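Local coordinates for conserved exported protein (Bacteroides fragilis, PDB 3CLW) that is of unknown function but probably hydrolyses O-glycosidic bonds, at residues 30-33 with 34-38; 42-45 with 46-50; 316-320 with 321-325; 328-331 with 332-336. All coordinates share one frame; numbering follows the deposited sequence.

Contact 1: 30-33 with 34-38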
loop_
_atom_site.group_PDB
_atom_site.type_symbol
_atom_site.label_atom_id
_atom_site.label_comp_id
_atom_site.label_asym_id
_atom_site.label_seq_id
_atom_site.Cartn_x
_atom_site.Cartn_y
_atom_site.Cartn_z
ATOM N N CYS A 30 2.880 -4.114 14.780
ATOM C CA CYS A 30 2.504 -5.512 14.703
ATOM C C CYS A 30 3.462 -6.434 15.446
ATOM O O CYS A 30 3.061 -7.515 15.937
ATOM C CB CYS A 30 2.330 -5.935 13.229
ATOM S SG CYS A 30 0.820 -5.175 12.532
ATOM N N ALA A 31 4.719 -6.008 15.560
ATOM C CA ALA A 31 5.667 -6.746 16.406
ATOM C C ALA A 31 5.131 -6.827 17.853
ATOM O O ALA A 31 5.280 -7.857 18.516
ATOM C CB ALA A 31 7.058 -6.095 16.372
ATOM N N PHE A 32 4.503 -5.753 18.329
ATOM C CA PHE A 32 3.999 -5.737 19.707
ATOM C C PHE A 32 2.684 -6.478 19.816
ATOM O O PHE A 32 2.529 -7.308 20.677
ATOM C CB PHE A 32 3.882 -4.308 20.248
ATOM C CG PHE A 32 5.205 -3.646 20.411
ATOM C CD1 PHE A 32 5.970 -3.884 21.557
ATOM C CD2 PHE A 32 5.734 -2.831 19.390
ATOM C CE1 PHE A 32 7.228 -3.290 21.710
ATOM C CE2 PHE A 32 6.974 -2.225 19.550
ATOM C CZ PHE A 32 7.723 -2.458 20.707
ATOM N N ILE A 33 1.770 -6.203 18.892
ATOM C CA ILE A 33 0.473 -6.816 18.903
ATOM C C ILE A 33 0.564 -8.329 18.738
ATOM O O ILE A 33 -0.111 -9.076 19.450
ATOM C CB ILE A 33 -0.430 -6.210 17.825
ATOM C CG1 ILE A 33 -0.760 -4.763 18.162
ATOM C CG2 ILE A 33 -1.730 -7.049 17.659
ATOM C CD1 ILE A 33 -1.516 -4.032 17.055
ATOM N N GLY A 34 1.375 -8.780 17.784
ATOM C CA GLY A 34 1.478 -10.188 17.517
ATOM C C GLY A 34 2.136 -10.971 18.629
ATOM O O GLY A 34 1.932 -12.179 18.752
ATOM N N LYS A 35 2.942 -10.287 19.428
ATOM C CA LYS A 35 3.669 -10.945 20.500
ATOM C C LYS A 35 2.974 -10.840 21.854
ATOM O O LYS A 35 2.979 -11.795 22.607
ATOM C CB LYS A 35 5.086 -10.403 20.626
ATOM C CG LYS A 35 5.964 -11.251 21.531
ATOM C CD LYS A 35 7.362 -10.628 21.701
ATOM C CE LYS A 35 8.344 -11.680 22.275
ATOM N NZ LYS A 35 9.423 -10.991 23.056
ATOM N N ASN A 36 2.351 -9.699 22.118
ATOM C CA ASN A 36 1.852 -9.359 23.442
ATOM C C ASN A 36 0.357 -9.254 23.628
ATOM O O ASN A 36 -0.129 -9.477 24.761
ATOM C CB ASN A 36 2.407 -8.010 23.888
ATOM C CG ASN A 36 3.897 -8.009 24.022
ATOM O OD1 ASN A 36 4.518 -9.059 24.229
ATOM N ND2 ASN A 36 4.490 -6.814 23.966
ATOM N N TRP A 37 -0.375 -8.832 22.585
ATOM C CA TRP A 37 -1.793 -8.563 22.787
ATOM C C TRP A 37 -2.557 -9.859 23.098
ATOM O O TRP A 37 -2.098 -10.945 22.727
ATOM C CB TRP A 37 -2.386 -7.843 21.577
ATOM C CG TRP A 37 -2.156 -6.361 21.636
ATOM C CD1 TRP A 37 -0.991 -5.710 21.993
ATOM C CD2 TRP A 37 -3.102 -5.345 21.318
ATOM N NE1 TRP A 37 -1.166 -4.359 21.906
ATOM C CE2 TRP A 37 -2.451 -4.103 21.488
ATOM C CE3 TRP A 37 -4.443 -5.364 20.888
ATOM C CZ2 TRP A 37 -3.097 -2.879 21.267
ATOM C CZ3 TRP A 37 -5.083 -4.162 20.683
ATOM C CH2 TRP A 37 -4.400 -2.930 20.859
ATOM N N PRO A 38 -3.708 -9.753 23.800
ATOM C CA PRO A 38 -4.614 -10.880 24.019
ATOM C C PRO A 38 -5.005 -11.577 22.706
ATOM O O PRO A 38 -5.292 -10.915 21.713
ATOM C CB PRO A 38 -5.850 -10.216 24.645
ATOM C CG PRO A 38 -5.305 -9.048 25.340
ATOM C CD PRO A 38 -4.190 -8.532 24.460
#

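Contact 2: 42-45 with 46-50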
loop_
_atom_site.group_PDB
_atom_site.type_symbol
_atom_site.label_atom_id
_atom_site.label_comp_id
_atom_site.label_asym_id
_atom_site.label_seq_id
_atom_site.Cartn_x
_atom_site.Cartn_y
_atom_site.Cartn_z
ATOM N N LYS A 42 -5.767 -9.884 18.878
ATOM C CA LYS A 42 -4.909 -10.332 17.756
ATOM C C LYS A 42 -5.728 -10.927 16.588
ATOM O O LYS A 42 -5.569 -10.535 15.396
ATOM C CB LYS A 42 -3.988 -11.445 18.279
ATOM C CG LYS A 42 -2.637 -10.997 18.642
ATOM C CD LYS A 42 -1.970 -11.881 19.647
ATOM C CE LYS A 42 -1.627 -13.266 19.207
ATOM N NZ LYS A 42 -0.374 -13.690 19.907
ATOM N N GLU A 43 -6.585 -11.893 16.945
ATOM C CA GLU A 43 -7.386 -12.630 15.966
ATOM C C GLU A 43 -8.381 -11.740 15.280
ATOM O O GLU A 43 -8.571 -11.835 14.067
ATOM C CB GLU A 43 -8.108 -13.793 16.624
ATOM C CG GLU A 43 -7.167 -14.585 17.455
ATOM C CD GLU A 43 -6.873 -15.947 16.923
ATOM O OE1 GLU A 43 -6.425 -16.070 15.755
ATOM O OE2 GLU A 43 -7.102 -16.910 17.703
ATOM N N LYS A 44 -9.027 -10.896 16.070
ATOM C CA LYS A 44 -9.957 -9.907 15.555
ATOM C C LYS A 44 -9.297 -8.944 14.543
ATOM O O LYS A 44 -9.873 -8.661 13.502
ATOM C CB LYS A 44 -10.591 -9.141 16.718
ATOM C CG LYS A 44 -11.408 -7.892 16.334
ATOM C CD LYS A 44 -12.693 -8.233 15.578
ATOM C CE LYS A 44 -13.866 -7.340 16.092
ATOM N NZ LYS A 44 -15.230 -7.917 15.784
ATOM N N ILE A 45 -8.123 -8.418 14.883
ATOM C CA ILE A 45 -7.351 -7.566 13.942
ATOM C C ILE A 45 -7.082 -8.368 12.656
ATOM O O ILE A 45 -7.432 -7.926 11.576
ATOM C CB ILE A 45 -6.041 -7.049 14.587
ATOM C CG1 ILE A 45 -6.357 -6.046 15.705
ATOM C CG2 ILE A 45 -5.089 -6.427 13.537
ATOM C CD1 ILE A 45 -5.148 -5.661 16.581
ATOM N N ALA A 46 -6.537 -9.572 12.799
ATOM C CA ALA A 46 -6.291 -10.441 11.651
ATOM C C ALA A 46 -7.536 -10.691 10.766
ATOM O O ALA A 46 -7.433 -10.700 9.523
ATOM C CB ALA A 46 -5.687 -11.755 12.104
ATOM N N ASP A 47 -8.698 -10.886 11.397
ATOM C CA ASP A 47 -9.933 -10.982 10.649
ATOM C C ASP A 47 -10.247 -9.685 9.861
ATOM O O ASP A 47 -10.590 -9.765 8.691
ATOM C CB ASP A 47 -11.137 -11.373 11.539
ATOM C CG ASP A 47 -11.035 -12.797 12.128
ATOM O OD1 ASP A 47 -10.248 -13.669 11.645
ATOM O OD2 ASP A 47 -11.776 -13.040 13.107
ATOM N N LEU A 48 -10.156 -8.516 10.502
ATOM C CA LEU A 48 -10.438 -7.216 9.825
ATOM C C LEU A 48 -9.526 -6.985 8.617
ATOM O O LEU A 48 -9.925 -6.351 7.652
ATOM C CB LEU A 48 -10.322 -6.019 10.795
ATOM C CG LEU A 48 -11.427 -5.897 11.889
ATOM C CD1 LEU A 48 -10.946 -5.096 13.104
ATOM C CD2 LEU A 48 -12.721 -5.329 11.335
ATOM N N LEU A 49 -8.324 -7.561 8.674
ATOM C CA LEU A 49 -7.291 -7.332 7.650
ATOM C C LEU A 49 -7.407 -8.294 6.472
ATOM O O LEU A 49 -7.323 -7.867 5.338
ATOM C CB LEU A 49 -5.911 -7.462 8.285
ATOM C CG LEU A 49 -5.498 -6.434 9.328
ATOM C CD1 LEU A 49 -4.070 -6.638 9.841
ATOM C CD2 LEU A 49 -5.615 -5.072 8.749
ATOM N N PHE A 50 -7.640 -9.582 6.762
ATOM C CA PHE A 50 -7.371 -10.667 5.810
ATOM C C PHE A 50 -8.550 -11.548 5.413
ATOM O O PHE A 50 -8.519 -12.144 4.333
ATOM C CB PHE A 50 -6.267 -11.583 6.352
ATOM C CG PHE A 50 -5.024 -10.858 6.723
ATOM C CD1 PHE A 50 -4.364 -10.039 5.775
ATOM C CD2 PHE A 50 -4.499 -10.972 8.014
ATOM C CE1 PHE A 50 -3.212 -9.341 6.118
ATOM C CE2 PHE A 50 -3.331 -10.290 8.373
ATOM C CZ PHE A 50 -2.680 -9.469 7.412
#

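Contact 3: 316-320 with 321-325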
loop_
_atom_site.group_PDB
_atom_site.type_symbol
_atom_site.label_atom_id
_atom_site.label_comp_id
_atom_site.label_asym_id
_atom_site.label_seq_id
_atom_site.Cartn_x
_atom_site.Cartn_y
_atom_site.Cartn_z
ATOM N N LEU A 316 -1.333 12.253 6.419
ATOM C CA LEU A 316 -0.141 12.923 6.907
ATOM C C LEU A 316 -0.297 14.407 6.665
ATOM O O LEU A 316 0.126 15.210 7.487
ATOM C CB LEU A 316 1.073 12.419 6.140
ATOM C CG LEU A 316 2.387 12.253 6.867
ATOM C CD1 LEU A 316 2.202 11.402 8.122
ATOM C CD2 LEU A 316 3.382 11.614 5.905
ATOM N N GLU A 317 -0.915 14.754 5.542
ATOM C CA GLU A 317 -1.112 16.144 5.185
ATOM C C GLU A 317 -2.271 16.775 5.941
ATOM O O GLU A 317 -3.055 16.101 6.616
ATOM C CB GLU A 317 -1.352 16.307 3.688
ATOM C CG GLU A 317 -2.666 15.727 3.207
ATOM C CD GLU A 317 -2.544 14.280 2.747
ATOM O OE1 GLU A 317 -1.755 13.494 3.331
ATOM O OE2 GLU A 317 -3.251 13.938 1.778
ATOM N N LYS A 318 -2.362 18.089 5.788
ATOM C CA LYS A 318 -3.366 18.902 6.443
ATOM C C LYS A 318 -4.010 19.776 5.384
ATOM O O LYS A 318 -3.332 20.295 4.504
ATOM C CB LYS A 318 -2.724 19.773 7.522
ATOM C CG LYS A 318 -2.075 19.010 8.654
ATOM C CD LYS A 318 -1.792 19.964 9.800
ATOM C CE LYS A 318 -1.090 19.288 10.962
ATOM N NZ LYS A 318 -2.025 19.013 12.094
ATOM N N ASN A 319 -5.328 19.893 5.464
ATOM C CA ASN A 319 -6.125 20.695 4.548
ATOM C C ASN A 319 -7.569 20.788 5.057
ATOM O O ASN A 319 -7.980 20.018 5.929
ATOM C CB ASN A 319 -6.043 20.173 3.098
ATOM C CG ASN A 319 -6.600 18.752 2.929
ATOM O OD1 ASN A 319 -7.765 18.467 3.242
ATOM N ND2 ASN A 319 -5.767 17.864 2.407
ATOM N N GLU A 320 -8.329 21.730 4.503
ATOM C CA GLU A 320 -9.711 21.989 4.925
ATOM C C GLU A 320 -10.650 20.789 4.841
ATOM O O GLU A 320 -11.650 20.747 5.545
ATOM C CB GLU A 320 -10.314 23.146 4.116
ATOM C CG GLU A 320 -10.168 22.978 2.604
ATOM C CD GLU A 320 -11.186 23.791 1.799
ATOM O OE1 GLU A 320 -10.743 24.489 0.856
ATOM O OE2 GLU A 320 -12.409 23.732 2.099
ATOM N N GLU A 321 -10.357 19.835 3.964
ATOM C CA GLU A 321 -11.226 18.670 3.793
ATOM C C GLU A 321 -11.169 17.667 4.954
ATOM O O GLU A 321 -12.173 17.028 5.272
ATOM C CB GLU A 321 -10.925 17.972 2.477
ATOM C CG GLU A 321 -11.406 18.726 1.270
ATOM C CD GLU A 321 -11.487 17.838 0.057
ATOM O OE1 GLU A 321 -10.579 17.922 -0.795
ATOM O OE2 GLU A 321 -12.450 17.034 -0.032
ATOM N N ILE A 322 -10.008 17.570 5.600
ATOM C CA ILE A 322 -9.729 16.490 6.547
ATOM C C ILE A 322 -9.193 16.954 7.903
ATOM O O ILE A 322 -9.062 16.140 8.826
ATOM C CB ILE A 322 -8.718 15.447 5.949
ATOM C CG1 ILE A 322 -7.410 16.132 5.509
ATOM C CG2 ILE A 322 -9.359 14.635 4.823
ATOM C CD1 ILE A 322 -6.250 15.198 5.321
ATOM N N THR A 323 -8.859 18.242 8.017
ATOM C CA THR A 323 -8.285 18.797 9.253
ATOM C C THR A 323 -9.347 19.538 10.118
ATOM O O THR A 323 -9.855 20.605 9.761
ATOM C CB THR A 323 -7.022 19.613 8.941
ATOM O OG1 THR A 323 -6.074 18.728 8.338
ATOM C CG2 THR A 323 -6.391 20.202 10.202
ATOM N N MET A 324 -9.643 18.949 11.272
ATOM C CA MET A 324 -10.919 19.126 11.938
ATOM C C MET A 324 -10.848 18.451 13.292
ATOM O O MET A 324 -10.157 17.431 13.442
ATOM C CB MET A 324 -11.929 18.330 11.137
ATOM C CG MET A 324 -13.235 18.961 10.898
ATOM S SD MET A 324 -14.047 17.979 9.639
ATOM C CE MET A 324 -13.168 18.507 8.175
ATOM N N PRO A 325 -11.592 18.968 14.284
ATOM C CA PRO A 325 -11.672 18.151 15.494
ATOM C C PRO A 325 -12.377 16.821 15.179
ATOM O O PRO A 325 -13.154 16.736 14.209
ATOM C CB PRO A 325 -12.509 19.001 16.459
ATOM C CG PRO A 325 -12.503 20.410 15.865
ATOM C CD PRO A 325 -12.364 20.226 14.387
#

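Contact 4: 328-331 with 332-336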
loop_
_atom_site.group_PDB
_atom_site.type_symbol
_atom_site.label_atom_id
_atom_site.label_comp_id
_atom_site.label_asym_id
_atom_site.label_seq_id
_atom_site.Cartn_x
_atom_site.Cartn_y
_atom_site.Cartn_z
ATOM N N PRO A 328 -17.936 12.305 13.821
ATOM C CA PRO A 328 -18.440 11.394 12.778
ATOM C C PRO A 328 -18.327 11.964 11.345
ATOM O O PRO A 328 -18.183 11.202 10.381
ATOM C CB PRO A 328 -19.917 11.205 13.154
ATOM C CG PRO A 328 -20.028 11.619 14.560
ATOM C CD PRO A 328 -18.955 12.598 14.846
ATOM N N GLU A 329 -18.389 13.291 11.223
ATOM C CA GLU A 329 -18.199 13.975 9.943
ATOM C C GLU A 329 -16.724 13.916 9.535
ATOM O O GLU A 329 -16.393 13.615 8.391
ATOM C CB GLU A 329 -18.671 15.430 10.029
ATOM C CG GLU A 329 -20.189 15.632 10.325
ATOM C CD GLU A 329 -20.665 15.184 11.746
ATOM O OE1 GLU A 329 -19.912 15.285 12.761
ATOM O OE2 GLU A 329 -21.830 14.717 11.836
ATOM N N ARG A 330 -15.820 14.184 10.471
ATOM C CA ARG A 330 -14.411 14.053 10.140
ATOM C C ARG A 330 -14.145 12.603 9.692
ATOM O O ARG A 330 -13.478 12.360 8.685
ATOM C CB ARG A 330 -13.519 14.446 11.310
ATOM C CG ARG A 330 -12.044 14.517 10.915
ATOM C CD ARG A 330 -11.256 13.660 11.861
ATOM N NE ARG A 330 -10.418 14.460 12.705
ATOM C CZ ARG A 330 -9.749 14.022 13.764
ATOM N NH1 ARG A 330 -9.013 14.898 14.437
ATOM N NH2 ARG A 330 -9.810 12.742 14.158
ATOM N N SER A 331 -14.721 11.649 10.417
ATOM C CA SER A 331 -14.469 10.237 10.156
ATOM C C SER A 331 -14.777 9.789 8.724
ATOM O O SER A 331 -13.914 9.177 8.068
ATOM C CB SER A 331 -15.185 9.377 11.183
ATOM O OG SER A 331 -14.451 9.419 12.391
ATOM N N ILE A 332 -15.985 10.092 8.246
ATOM C CA ILE A 332 -16.365 9.803 6.861
ATOM C C ILE A 332 -15.623 10.680 5.805
ATOM O O ILE A 332 -15.452 10.275 4.655
ATOM C CB ILE A 332 -17.913 9.823 6.675
ATOM C CG1 ILE A 332 -18.347 9.264 5.323
ATOM C CG2 ILE A 332 -18.484 11.210 6.867
ATOM C CD1 ILE A 332 -18.040 7.776 5.141
ATOM N N ASN A 333 -15.219 11.886 6.203
ATOM C CA ASN A 333 -14.439 12.760 5.341
ATOM C C ASN A 333 -13.089 12.124 5.014
ATOM O O ASN A 333 -12.622 12.180 3.869
ATOM C CB ASN A 333 -14.212 14.115 5.991
ATOM C CG ASN A 333 -15.458 14.999 6.011
ATOM O OD1 ASN A 333 -16.458 14.765 5.326
ATOM N ND2 ASN A 333 -15.385 16.042 6.814
ATOM N N LEU A 334 -12.472 11.532 6.036
ATOM C CA LEU A 334 -11.216 10.815 5.874
ATOM C C LEU A 334 -11.407 9.586 4.996
ATOM O O LEU A 334 -10.617 9.369 4.059
ATOM C CB LEU A 334 -10.644 10.424 7.220
ATOM C CG LEU A 334 -10.136 11.577 8.088
ATOM C CD1 LEU A 334 -9.917 11.081 9.518
ATOM C CD2 LEU A 334 -8.855 12.140 7.487
ATOM N N GLY A 335 -12.462 8.807 5.276
ATOM C CA GLY A 335 -12.791 7.657 4.454
ATOM C C GLY A 335 -12.988 7.977 2.967
ATOM O O GLY A 335 -12.486 7.268 2.098
ATOM N N LEU A 336 -13.731 9.047 2.671
ATOM C CA LEU A 336 -13.942 9.473 1.285
ATOM C C LEU A 336 -12.708 10.125 0.659
ATOM O O LEU A 336 -12.477 9.947 -0.519
ATOM C CB LEU A 336 -15.130 10.422 1.172
ATOM C CG LEU A 336 -16.526 9.904 1.507
ATOM C CD1 LEU A 336 -17.406 11.089 1.849
ATOM C CD2 LEU A 336 -17.131 9.093 0.375
#

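Contact 1: 30-33 with 34-38
The indole of Trp37 receives Ile33 over one of its faces: CG1 of Ile33 lies 3.7 Å from the centroid of the five-membered ring, only 8° off the ring normal, a CH-pi contact. With its CG1 branch anti to the carbonyl carbon (chi1 -68°), Ile33 holds that methylene over the ring, while its CG2 reaches the CB of Trp37. A beta-branched aliphatic residue suits the place because it offers a broad apolar surface to a flat ring. The other flat groups, the Phe32 ring and the Asn36 amide, meet more loosely. ND2 of Asn36 approaches the edge of the Phe32 ring near its plane, 4.1 Å from CD1 of Phe32, and the amide and ring planes are 56° apart; the same ND2 is hydrogen-bonded to Gln382 O.

These contacts span the last turn of helix 30-36, in the family 30 glycosidase region, whose clan is that of the TIM barrels. Asn36 N bonds to Phe32 O at 2.8 Å, and Trp37, the first residue to leave helical angles, still gives its N to Ile33 O at 3.2 Å. Gly34 N is bonded to Cys30 O. The indole's one polar atom, NE1, is bonded to Leu381 O, so the buried ring system keeps a partner for its N-H. Leu370 of strand 368-371 packs against both Ile33 and Trp37, and Phe113 of helix 108-119 touches Ile33.

Contact 2: 42-45 with 46-50
Ile45 and Leu49, one turn apart on helix 39-50, lie side by side and point the same way, with CG2 of Ile45 3.8 Å from CD1 of Leu49. This is the tightly packed side of the helix. With CG1 of Ile45 at chi1 -68°, its CG2 stands opposite the backbone N, which sends it along the helix toward Leu49. Both residues are buried, and both touch Ile368 of strand 368-371; branched aliphatic chains suit a face pressed against a strand. CG of Leu49 also rests 3.3 Å from Ile45 O, the carbonyl that accepts Leu49 N. Ala46, with no more than a methyl to place, lets Ala116 of helix 108-119 come close. Its N bonds to Lys42 O at 2.9 Å, and Asp47 N to Glu43 O at 2.8 Å.

The solvent side is looser. The exposed Lys44 meets Leu48 only through its aliphatic part, CG of Lys44 being 4.3 Å from CD1 of Leu48, and its NZ stays 6.7 Å from OD2 of Asp47.

Glu43 and Asp47 are like charges one turn apart, their OE1 and OD1 separated by 6.1 Å. Arg120 forms salt bridges with both, so its positive charge probably offsets their mutual repulsion and favours the ionised form of each.

Contact 3: 316-320 with 321-325
Asn319 holds its CG between the backbone N and the carbonyl carbon (chi1 62°), which folds the amide back over the chain and sets OD1 near the amides that follow: 3.0 Å from Glu321 N and 3.4 Å from Ile322 N, both weak hydrogen bonds. Ile322 turns its CG1 branch into the same kind of position (chi1 56°), and this methylene lies 3.3 Å from OD1 of Asn319 as the two side chains meet at a slant.

The weak bond to Glu321 N makes an Asx turn, laid over a beta turn in the loop between strand 307-310 and helix 328-347, part of the family's TIM-barrel region. Asn319 O gathers two backbone donors. Ile322 N, at 3.2 Å and well above the carbonyl plane, closes the beta turn, with Glu320 and Glu321 at helical angles; Thr323 N, at 2.9 Å and almost in line with the carbonyl bond, closes an alpha turn. Thr323 answers with its side chain: OG1 accepts Asn319 N, so the backbone of Asn319 is gripped at both its N and its O. Asparagine and threonine suit such a turn because their short polar chains can reach the main chain close by.

Ile322 is the buried apolar anchor, packing on Leu334 and Tyr337 of helix 328-347. The carboxylates serve as further tethers: Glu321 pairs with Arg340 in a salt bridge and also bonds to Tyr445 OH, while Glu317 OE2 is hydrogen-bonded to the hydroxyls of Tyr337 and Tyr313. Where the hydrocarbon end of Ile322 swings over the preceding chain, its CD1 comes to 3.6 Å from Glu317 O.

Contact 4: 328-331 with 332-336
Arg330 and Leu334 run alongside each other in the same direction, one helical turn apart, and touch where CD of Arg330 comes 3.7 Å from CD1 of Leu334. In the arginine, CG opposite the backbone N (chi1 -171°) carries the chain along the helix toward Leu334; the bends at chi2 and chi3 then turn the guanidinium away to its partners: NH2 to the carboxylate of Glu364 in a salt bridge, NH1 to Met324 O. A long chain with an apolar stem and a charged head suits a place between a buried leucine and acidic or carbonyl groups.

Asn333 is folded back along its own helix. Its amide lies against Glu329 O, with ND2 of Asn333 3.1 Å from that oxygen but at too poor an angle to bond; OD1 takes its hydrogen bond from Arg489. Ile332 directs CG2 at the carbonyls of the preceding turn, 3.5 Å from Pro328 O. Regular backbone bonds underlie all this, among them Leu334 N to Arg330 O at 3.0 Å and Gly335 N to Ser331 O at 3.2 Å.

Ser331 adds a second grip on Glu364 through OG. Pro328 suits the first turn, where a missing N-H costs no helical bond. On the flank of the helix formed by Ser331, Ile332 and Leu334, helix 391-400 packs through Lys391 and Met392, and Thr395 of the same helix bonds to Gly335 O.

How the contacts relate
The four contacts form two neighbouring pairs. Contacts 1 and 2 lie on successive helices, 30-36 and 39-50, and are joined where Lys42 NZ reaches Gly34 O and Ile33 meets Ile45. Contacts 3 and 4 join a loop to the helix after it, where Met324 and Glu321 pack on Asn333. Between the pairs, nearest atoms stay at least about 15 Å apart. Contact 2 is buried, aliphatic on one face and with an acid pair on another; the partly buried contact 1 sets an aliphatic branch on an indole, and contact 4 packs an arginine stem on leucine and sends its charge outward. Contact 3, at the surface, has no helix and relies on a turn of backbone bonds with side-chain help from Asn319 and Thr323.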